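Local structure of DUF1460 domain-containing protein (Legionella pneumophila subsp. pneumophila, 2IM9) at residues 65-70 and 91-96; 97-102 and 267-272; 279-284 and 292-297. The protein is of unknown function but belongs to an N-acetylmuramoyl-L-alanine amidase-like family of the papain-like peptidase clan, and so may act on cell-wall peptidoglycan. All coordinates share one frame; numbering follows the deposited sequence.

Contact 1. Residues 65-70 and 91-96; sequences KGTKYI and DGFDCD
Thr67 holds its methyl CG2 anti to its own backbone N, with OG1 beside that nitrogen (chi1 -58°), and this lays CG2 on the backbone joining Asp91 to Gly92, 3.5 Å from Gly92 N. The same methyl touches CD2 and CE2 of Phe93, and Thr67 CB sits at the edge of that ring. Threonine suits the place because its two branches do different work: the methyl packs, while OG1 turns back to the carbonyl of Phe64. Tyr69 CG is likewise anti to its backbone N (chi1 -178°); the ring runs past Phe93 O and brings CE1 to 3.7 Å from Asp94 CA.

Between these groups the backbones form a single beta bridge of Tyr69 with Phe93. Phe93 N donates to Lys68 O at 3.1 Å, and Ile70 N donates to Phe93 O at 2.9 Å. Gly92, lacking a side chain, lets Ile70 CD1 settle 3.6 Å from its CA.

At one end, water 2 links Lys68 NZ to Asp91 OD2, whose partner oxygen OD1 makes a salt bridge with Arg89. At the other, water 3 lies at the edge of the Tyr69 ring, 2.6 Å from Tyr69 OH, and accepts from Cys95 N at 3.0 Å. Asp94 fills the N-cap of helix 95-107: OD1 takes Thr97 N and, weakly, Asp96 N, while OD2 accepts from Ser73 N. Aspartate is apt here, since its short carboxylate can receive amides at the helix start and from the loop together. Residues 65-70 are thus joined directly to Phe93, just ahead of the helix, by two backbone bonds, and through water 3 to Cys95 N at its capped start, consistent with a well-defined backbone leading into Cys95.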
loop_
_atom_site.group_PDB
_atom_site.type_symbol
_atom_site.label_atom_id
_atom_site.label_comp_id
_atom_site.label_asym_id
_atom_site.label_seq_id
_atom_site.Cartn_x
_atom_site.Cartn_y
_atom_site.Cartn_z
ATOM N N LYS A 65 2.256 12.107 10.115
ATOM C CA LYS A 65 1.534 13.162 9.387
ATOM C C LYS A 65 2.474 14.339 9.108
ATOM O O LYS A 65 3.287 14.715 9.970
ATOM C CB LYS A 65 0.299 13.649 10.152
ATOM C CG LYS A 65 -0.902 12.725 10.045
ATOM C CD LYS A 65 -2.000 13.122 11.025
ATOM C CE LYS A 65 -2.683 14.412 10.613
ATOM N NZ LYS A 65 -3.817 14.680 11.542
ATOM N N GLY A 66 2.360 14.899 7.907
ATOM C CA GLY A 66 3.187 16.022 7.484
ATOM C C GLY A 66 4.513 15.662 6.840
ATOM O O GLY A 66 5.192 16.536 6.303
ATOM N N THR A 67 4.889 14.384 6.889
ATOM C CA THR A 67 6.084 13.890 6.190
ATOM C C THR A 67 5.890 13.963 4.678
ATOM O O THR A 67 4.824 13.614 4.159
ATOM C CB THR A 67 6.414 12.438 6.604
ATOM O OG1 THR A 67 6.599 12.391 8.026
ATOM C CG2 THR A 67 7.683 11.944 5.925
ATOM N N LYS A 68 6.926 14.398 3.965
ATOM C CA LYS A 68 6.791 14.693 2.551
ATOM C C LYS A 68 6.533 13.449 1.714
ATOM O O LYS A 68 6.911 12.338 2.100
ATOM C CB LYS A 68 8.024 15.426 2.020
ATOM C CG LYS A 68 9.220 14.549 1.791
ATOM C CD LYS A 68 10.403 15.367 1.300
ATOM C CE LYS A 68 11.699 14.649 1.613
ATOM N NZ LYS A 68 12.830 15.275 0.876
ATOM N N TYR A 69 5.912 13.669 0.563
ATOM C CA TYR A 69 5.664 12.635 -0.413
ATOM C C TYR A 69 6.913 12.433 -1.249
ATOM O O TYR A 69 7.490 13.409 -1.747
ATOM C CB TYR A 69 4.490 13.051 -1.314
ATOM C CG TYR A 69 4.114 12.018 -2.331
ATOM C CD1 TYR A 69 3.258 10.967 -1.990
ATOM C CD2 TYR A 69 4.617 12.078 -3.634
ATOM C CE1 TYR A 69 2.904 10.003 -2.925
ATOM C CE2 TYR A 69 4.271 11.103 -4.589
ATOM C CZ TYR A 69 3.416 10.070 -4.214
ATOM O OH TYR A 69 3.065 9.119 -5.148
ATOM N N ILE A 70 7.357 11.183 -1.377
ATOM C CA ILE A 70 8.394 10.833 -2.347
ATOM C C ILE A 70 7.901 9.657 -3.182
ATOM O O ILE A 70 7.657 8.579 -2.647
ATOM C CB ILE A 70 9.743 10.448 -1.696
ATOM C CG1 ILE A 70 10.233 11.574 -0.781
ATOM C CG2 ILE A 70 10.768 10.097 -2.773
ATOM C CD1 ILE A 70 11.446 11.210 0.066
ATOM N N ASP A 91 11.748 9.908 6.352
ATOM C CA ASP A 91 11.812 11.271 5.806
ATOM C C ASP A 91 10.884 11.485 4.596
ATOM O O ASP A 91 10.779 12.592 4.075
ATOM C CB ASP A 91 13.254 11.617 5.410
ATOM C CG ASP A 91 13.750 10.778 4.245
ATOM O OD1 ASP A 91 13.452 9.568 4.225
ATOM O OD2 ASP A 91 14.420 11.317 3.340
ATOM N N GLY A 92 10.220 10.424 4.144
ATOM C CA GLY A 92 9.364 10.526 2.958
ATOM C C GLY A 92 8.626 9.220 2.739
ATOM O O GLY A 92 9.117 8.171 3.154
ATOM N N PHE A 93 7.459 9.302 2.103
ATOM C CA PHE A 93 6.621 8.141 1.799
ATOM C C PHE A 93 5.902 8.294 0.477
ATOM O O PHE A 93 5.600 9.421 0.065
ATOM C CB PHE A 93 5.522 7.997 2.856
ATOM C CG PHE A 93 6.037 7.699 4.234
ATOM C CD1 PHE A 93 6.448 6.417 4.576
ATOM C CD2 PHE A 93 6.106 8.715 5.194
ATOM C CE1 PHE A 93 6.939 6.137 5.862
ATOM C CE2 PHE A 93 6.577 8.451 6.473
ATOM C CZ PHE A 93 6.993 7.145 6.811
ATOM N N ASP A 94 5.571 7.168 -0.162
ATOM C CA ASP A 94 4.510 7.186 -1.162
ATOM C C ASP A 94 3.303 6.430 -0.588
ATOM O O ASP A 94 3.340 6.014 0.574
ATOM C CB ASP A 94 4.982 6.658 -2.515
ATOM C CG ASP A 94 5.383 5.212 -2.482
ATOM O OD1 ASP A 94 4.655 4.385 -1.886
ATOM O OD2 ASP A 94 6.421 4.885 -3.115
ATOM N N CYS A 95 2.217 6.272 -1.341
ATOM C CA CYS A 95 1.033 5.708 -0.699
ATOM C C CYS A 95 1.285 4.289 -0.199
ATOM O O CYS A 95 0.812 3.914 0.881
ATOM C CB CYS A 95 -0.207 5.746 -1.597
ATOM S SG CYS A 95 -0.099 4.745 -3.062
ATOM N N ASP A 96 2.046 3.518 -0.978
ATOM C CA ASP A 96 2.329 2.111 -0.660
ATOM C C ASP A 96 3.317 1.985 0.488
ATOM O O ASP A 96 3.112 1.194 1.396
ATOM C CB ASP A 96 2.931 1.393 -1.883
ATOM C CG ASP A 96 2.077 1.519 -3.123
ATOM O OD1 ASP A 96 0.892 1.166 -3.062
ATOM O OD2 ASP A 96 2.609 1.960 -4.168
HETATM O O HOH W 1 9.381 15.165 5.564
HETATM O O HOH W 2 14.663 13.411 1.477
HETATM O O HOH W 3 1.689 7.130 -4.121
#

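Contact 2. Residues 97-102 and 267-272; sequences TYVNTV and SHLGFA
Phe271 pushes its ring against one side of helix 97-102, where three residues receive it in different ways. Val102 meets it tip to tip, CB lying 3.6 Å from Phe271 CE2, with CG1 equally close to CZ. Val99 places CG2 over one face of the ring, 4.0 Å from CE2. Tyr98 supplies an offset edge-to-face partner: the edge of Phe271 points at the tyrosine face, the planes are 73° apart, and the centroids are separated by 5.9 Å. Beta-branched valines suit this surface, since each presents two methyls close to the helix, while phenylalanine is long enough to reach them from the strand.

Beside the ring, Val99 CG2 also rests on the strand backbone, 3.8 Å from Gly270 CA. In this valine CG1 is anti to the backbone N (chi1 166°); the other methyl, CG2, lies beside that nitrogen and also touches Leu269 CG at 4.0 Å.

Further out, the participants are fixed in turn. Val102 CG2 lies over one face of the Tyr98 ring, toward its rim, and the tyrosine hydroxyl is bonded to Ser61 O, which satisfies the polar tip in a buried setting. The backbone of Phe271 pairs with Arg282 of the next strand. On the helix, Thr97 O accepts from both Thr101 N and Thr101 OG1, the latter at 2.7 Å, from opposite faces of its plane.

The helix axis passes 8.1 Å from that of the strand at an angle of 36°. A central helix that begins with Cys95 and lies on an antiparallel sheet, with His268 on the facing strand beside that cysteine, is consistent with the papain-like fold of the family's clan.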
loop_
_atom_site.group_PDB
_atom_site.type_symbol
_atom_site.label_atom_id
_atom_site.label_comp_id
_atom_site.label_asym_id
_atom_site.label_seq_id
_atom_site.Cartn_x
_atom_site.Cartn_y
_atom_site.Cartn_z
ATOM N N THR A 97 4.400 2.752 0.442
ATOM C CA THR A 97 5.414 2.655 1.492
ATOM C C THR A 97 4.902 3.182 2.838
ATOM O O THR A 97 5.325 2.702 3.901
ATOM C CB THR A 97 6.754 3.305 1.092
ATOM O OG1 THR A 97 6.621 4.730 1.079
ATOM C CG2 THR A 97 7.202 2.821 -0.311
ATOM N N TYR A 98 4.003 4.160 2.810
ATOM C CA TYR A 98 3.388 4.625 4.044
ATOM C C TYR A 98 2.624 3.499 4.730
ATOM O O TYR A 98 2.810 3.233 5.912
ATOM C CB TYR A 98 2.475 5.816 3.758
ATOM C CG TYR A 98 1.794 6.387 4.968
ATOM C CD1 TYR A 98 2.531 6.902 6.039
ATOM C CD2 TYR A 98 0.393 6.462 5.031
ATOM C CE1 TYR A 98 1.881 7.442 7.159
ATOM C CE2 TYR A 98 -0.251 6.985 6.139
ATOM C CZ TYR A 98 0.495 7.488 7.184
ATOM O OH TYR A 98 -0.158 8.019 8.265
ATOM N N VAL A 99 1.753 2.829 3.984
ATOM C CA VAL A 99 0.946 1.770 4.583
ATOM C C VAL A 99 1.848 0.629 5.076
ATOM O O VAL A 99 1.681 0.138 6.201
ATOM C CB VAL A 99 -0.143 1.320 3.590
ATOM C CG1 VAL A 99 -0.789 0.007 4.022
ATOM C CG2 VAL A 99 -1.210 2.407 3.483
ATOM N N ASN A 100 2.816 0.235 4.250
ATOM C CA ASN A 100 3.741 -0.838 4.628
ATOM C C ASN A 100 4.544 -0.501 5.883
ATOM O O ASN A 100 4.740 -1.351 6.766
ATOM C CB ASN A 100 4.717 -1.106 3.485
ATOM C CG ASN A 100 4.149 -2.059 2.450
ATOM O OD1 ASN A 100 3.389 -2.959 2.782
ATOM N ND2 ASN A 100 4.538 -1.873 1.191
ATOM N N THR A 101 5.022 0.730 5.948
ATOM C CA THR A 101 5.846 1.144 7.087
ATOM C C THR A 101 4.995 1.194 8.363
ATOM O O THR A 101 5.381 0.633 9.394
ATOM C CB THR A 101 6.515 2.485 6.834
ATOM O OG1 THR A 101 7.353 2.358 5.678
ATOM C CG2 THR A 101 7.360 2.869 8.035
ATOM N N VAL A 102 3.823 1.817 8.281
ATOM C CA VAL A 102 2.949 1.913 9.459
ATOM C C VAL A 102 2.541 0.522 9.974
ATOM O O VAL A 102 2.659 0.245 11.176
ATOM C CB VAL A 102 1.700 2.780 9.193
ATOM C CG1 VAL A 102 0.707 2.639 10.367
ATOM C CG2 VAL A 102 2.117 4.242 8.992
ATOM N N SER A 267 -5.389 2.121 -7.530
ATOM C CA SER A 267 -4.630 3.333 -7.889
ATOM C C SER A 267 -4.042 4.054 -6.679
ATOM O O SER A 267 -3.122 4.888 -6.821
ATOM C CB SER A 267 -5.529 4.299 -8.672
ATOM O OG SER A 267 -6.726 4.573 -7.955
ATOM N N HIS A 268 -4.542 3.729 -5.488
ATOM C CA HIS A 268 -4.143 4.426 -4.266
ATOM C C HIS A 268 -4.624 3.668 -3.030
ATOM O O HIS A 268 -5.515 2.812 -3.109
ATOM C CB HIS A 268 -4.738 5.854 -4.264
ATOM C CG HIS A 268 -4.155 6.759 -3.230
ATOM N ND1 HIS A 268 -4.927 7.568 -2.422
ATOM C CD2 HIS A 268 -2.868 6.999 -2.882
ATOM C CE1 HIS A 268 -4.141 8.255 -1.605
ATOM N NE2 HIS A 268 -2.887 7.932 -1.869
ATOM N N LEU A 269 -3.999 3.962 -1.895
ATOM C CA LEU A 269 -4.429 3.373 -0.626
ATOM C C LEU A 269 -3.991 4.176 0.571
ATOM O O LEU A 269 -3.142 5.064 0.464
ATOM C CB LEU A 269 -4.008 1.899 -0.504
ATOM C CG LEU A 269 -2.534 1.578 -0.234
ATOM C CD1 LEU A 269 -2.422 0.117 0.183
ATOM C CD2 LEU A 269 -1.735 1.789 -1.471
ATOM N N GLY A 270 -4.569 3.852 1.720
ATOM C CA GLY A 270 -4.295 4.588 2.962
ATOM C C GLY A 270 -5.109 3.952 4.071
ATOM O O GLY A 270 -5.659 2.852 3.887
ATOM N N PHE A 271 -5.209 4.641 5.207
ATOM C CA PHE A 271 -5.922 4.118 6.367
ATOM C C PHE A 271 -7.218 4.866 6.634
ATOM O O PHE A 271 -7.317 6.073 6.345
ATOM C CB PHE A 271 -5.061 4.241 7.630
ATOM C CG PHE A 271 -3.809 3.409 7.601
ATOM C CD1 PHE A 271 -3.865 2.038 7.799
ATOM C CD2 PHE A 271 -2.572 4.004 7.370
ATOM C CE1 PHE A 271 -2.704 1.258 7.774
ATOM C CE2 PHE A 271 -1.402 3.237 7.344
ATOM C CZ PHE A 271 -1.468 1.858 7.549
ATOM N N ALA A 272 -8.197 4.132 7.144
ATOM C CA ALA A 272 -9.436 4.706 7.668
ATOM C C ALA A 272 -9.184 5.051 9.117
ATOM O O ALA A 272 -8.865 4.170 9.909
ATOM C CB ALA A 272 -10.590 3.686 7.571
#

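Contact 3. Residues 279-284 and 292-297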
loop_
_atom_site.group_PDB
_atom_site.type_symbol
_atom_site.label_atom_id
_atom_site.label_comp_id
_atom_site.label_asym_id
_atom_site.label_seq_id
_atom_site.Cartn_x
_atom_site.Cartn_y
_atom_site.Cartn_z
ATOM N N LEU A 279 -14.989 10.268 9.832
ATOM C CA LEU A 279 -14.073 9.303 9.223
ATOM C C LEU A 279 -13.103 9.991 8.269
ATOM O O LEU A 279 -13.524 10.670 7.323
ATOM C CB LEU A 279 -14.860 8.212 8.506
ATOM C CG LEU A 279 -14.090 7.083 7.818
ATOM C CD1 LEU A 279 -13.172 6.377 8.793
ATOM C CD2 LEU A 279 -15.128 6.130 7.205
ATOM N N PHE A 280 -11.809 9.765 8.517
ATOM C CA PHE A 280 -10.732 10.321 7.711
ATOM C C PHE A 280 -9.983 9.258 6.908
ATOM O O PHE A 280 -9.937 8.081 7.277
ATOM C CB PHE A 280 -9.776 11.157 8.579
ATOM C CG PHE A 280 -10.430 12.388 9.149
ATOM C CD1 PHE A 280 -10.385 13.597 8.465
ATOM C CD2 PHE A 280 -11.163 12.310 10.329
ATOM C CE1 PHE A 280 -11.044 14.739 8.980
ATOM C CE2 PHE A 280 -11.808 13.427 10.843
ATOM C CZ PHE A 280 -11.744 14.643 10.163
ATOM N N PHE A 281 -9.439 9.703 5.796
ATOM C CA PHE A 281 -8.578 8.895 4.942
ATOM C C PHE A 281 -7.184 9.452 5.174
ATOM O O PHE A 281 -6.872 10.590 4.799
ATOM C CB PHE A 281 -9.035 9.050 3.495
ATOM C CG PHE A 281 -8.322 8.185 2.508
ATOM C CD1 PHE A 281 -7.957 6.863 2.812
ATOM C CD2 PHE A 281 -8.107 8.659 1.215
ATOM C CE1 PHE A 281 -7.345 6.054 1.854
ATOM C CE2 PHE A 281 -7.491 7.838 0.248
ATOM C CZ PHE A 281 -7.112 6.545 0.576
ATOM N N ARG A 282 -6.359 8.663 5.854
ATOM C CA ARG A 282 -5.004 9.091 6.188
ATOM C C ARG A 282 -4.043 8.444 5.205
ATOM O O ARG A 282 -3.954 7.231 5.133
ATOM C CB ARG A 282 -4.666 8.693 7.622
ATOM C CG ARG A 282 -3.275 9.152 8.076
ATOM C CD ARG A 282 -3.129 8.925 9.577
ATOM N NE ARG A 282 -3.920 9.888 10.344
ATOM C CZ ARG A 282 -4.198 9.753 11.635
ATOM N NH1 ARG A 282 -3.764 8.695 12.313
ATOM N NH2 ARG A 282 -4.920 10.683 12.253
ATOM N N GLN A 283 -3.352 9.259 4.410
ATOM C CA GLN A 283 -2.516 8.701 3.341
ATOM C C GLN A 283 -1.435 9.656 2.896
ATOM O O GLN A 283 -1.479 10.842 3.212
ATOM C CB GLN A 283 -3.334 8.226 2.115
ATOM C CG GLN A 283 -4.685 8.853 1.940
ATOM C CD GLN A 283 -4.635 10.262 1.356
ATOM O OE1 GLN A 283 -4.197 10.468 0.213
ATOM N NE2 GLN A 283 -5.154 11.226 2.115
ATOM N N ALA A 284 -0.447 9.099 2.206
ATOM C CA ALA A 284 0.629 9.866 1.605
ATOM C C ALA A 284 0.102 10.305 0.249
ATOM O O ALA A 284 -0.172 9.468 -0.630
ATOM C CB ALA A 284 1.884 9.002 1.468
ATOM N N VAL A 292 -1.290 13.243 4.787
ATOM C CA VAL A 292 -2.391 14.083 5.280
ATOM C C VAL A 292 -3.589 13.268 5.746
ATOM O O VAL A 292 -3.719 12.104 5.384
ATOM C CB VAL A 292 -2.888 15.073 4.181
ATOM C CG1 VAL A 292 -1.787 16.046 3.793
ATOM C CG2 VAL A 292 -3.465 14.336 2.946
ATOM N N ASP A 293 -4.451 13.907 6.544
ATOM C CA ASP A 293 -5.803 13.434 6.846
ATOM C C ASP A 293 -6.794 14.226 6.011
ATOM O O ASP A 293 -6.767 15.460 6.038
ATOM C CB ASP A 293 -6.141 13.718 8.318
ATOM C CG ASP A 293 -5.608 12.671 9.256
ATOM O OD1 ASP A 293 -5.129 11.639 8.756
ATOM O OD2 ASP A 293 -5.669 12.874 10.489
ATOM N N VAL A 294 -7.656 13.537 5.267
ATOM C CA VAL A 294 -8.756 14.208 4.553
ATOM C C VAL A 294 -10.069 13.480 4.865
ATOM O O VAL A 294 -10.075 12.265 5.044
ATOM C CB VAL A 294 -8.545 14.263 3.008
ATOM C CG1 VAL A 294 -7.275 15.035 2.626
ATOM C CG2 VAL A 294 -8.552 12.860 2.410
ATOM N N SER A 295 -11.177 14.215 4.946
ATOM C CA SER A 295 -12.484 13.571 5.116
ATOM C C SER A 295 -12.669 12.480 4.063
ATOM O O SER A 295 -12.527 12.758 2.873
ATOM C CB SER A 295 -13.619 14.585 4.974
ATOM O OG SER A 295 -14.843 13.920 4.658
ATOM N N LEU A 296 -12.965 11.240 4.485
ATOM C CA LEU A 296 -13.105 10.157 3.498
ATOM C C LEU A 296 -14.331 10.407 2.606
ATOM O O LEU A 296 -14.277 10.216 1.400
ATOM C CB LEU A 296 -13.160 8.761 4.145
ATOM C CG LEU A 296 -13.401 7.623 3.130
ATOM C CD1 LEU A 296 -12.167 7.381 2.205
ATOM C CD2 LEU A 296 -13.865 6.317 3.776
ATOM N N ILE A 297 -15.432 10.844 3.207
ATOM C CA ILE A 297 -16.634 11.174 2.430
ATOM C C ILE A 297 -16.341 12.239 1.366
ATOM O O ILE A 297 -16.645 12.037 0.190
ATOM C CB ILE A 297 -17.825 11.581 3.349
ATOM C CG1 ILE A 297 -18.287 10.370 4.172
ATOM C CG2 ILE A 297 -18.976 12.155 2.509
ATOM C CD1 ILE A 297 -19.258 10.714 5.297
HETATM O O HOH W 4 -15.911 11.314 6.274
#
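Phe281 O is gripped by two donors from opposite faces of its carbonyl plane: Val294 N at 3.1 Å across the hairpin, and Gln283 NE2 at 3.2 Å within its own strand. An unusual chi1 of 23° puts Gln283 CG over the centre of the Phe281 ring, and a bend at chi2 carries the amide to where NE2 meets Phe281 O. Glutamine suits the spot because it offers both a methylene for the ring and an N-H for the oxygen.

Arg282 and Asp293 form a non-hydrogen-bonded antiparallel pair and lie side by side. The guanidinium meets the carboxylate side-on, NE to OD1 at 2.7 Å and NH2 to OD2 at 2.9 Å, both on syn lone pairs, with the planes 16° apart. Asp293 OD2 also takes Lys65 NZ, and Arg282 NH1 reaches Ser61 OG.

Where the strand gives way to helix 296-303, Leu296 N donates to Leu279 O at 2.9 Å. The two leucines run side by side, CD2 to CD2 at 3.7 Å, and Leu296 CD1 reaches Phe281 CB. Two cations around one carboxylate would probably stabilise its charged form, while the face with Phe281, Val292 and Val294 combines apolar contacts with the Gln283 amide.

Contact 2 is the core of the three, near the centre of the chain and wholly apolar across its interface, whereas contact 1 is partly exposed and relies on backbone bonds and bridging waters. Contact 3 lies farther out but is still mostly buried, and it joins regular strand pairing to an ionic pair. Contacts 1 and 2 share helix 95-107, the first at its capped start and the second along its body. Contacts 2 and 3 use neighbouring strands of one sheet, 264-275 and 278-285. Phe93 of contact 1 meets Tyr98 of contact 2 edge-to-face, while Cys95 of contact 1 packs on both His268 and Ala284.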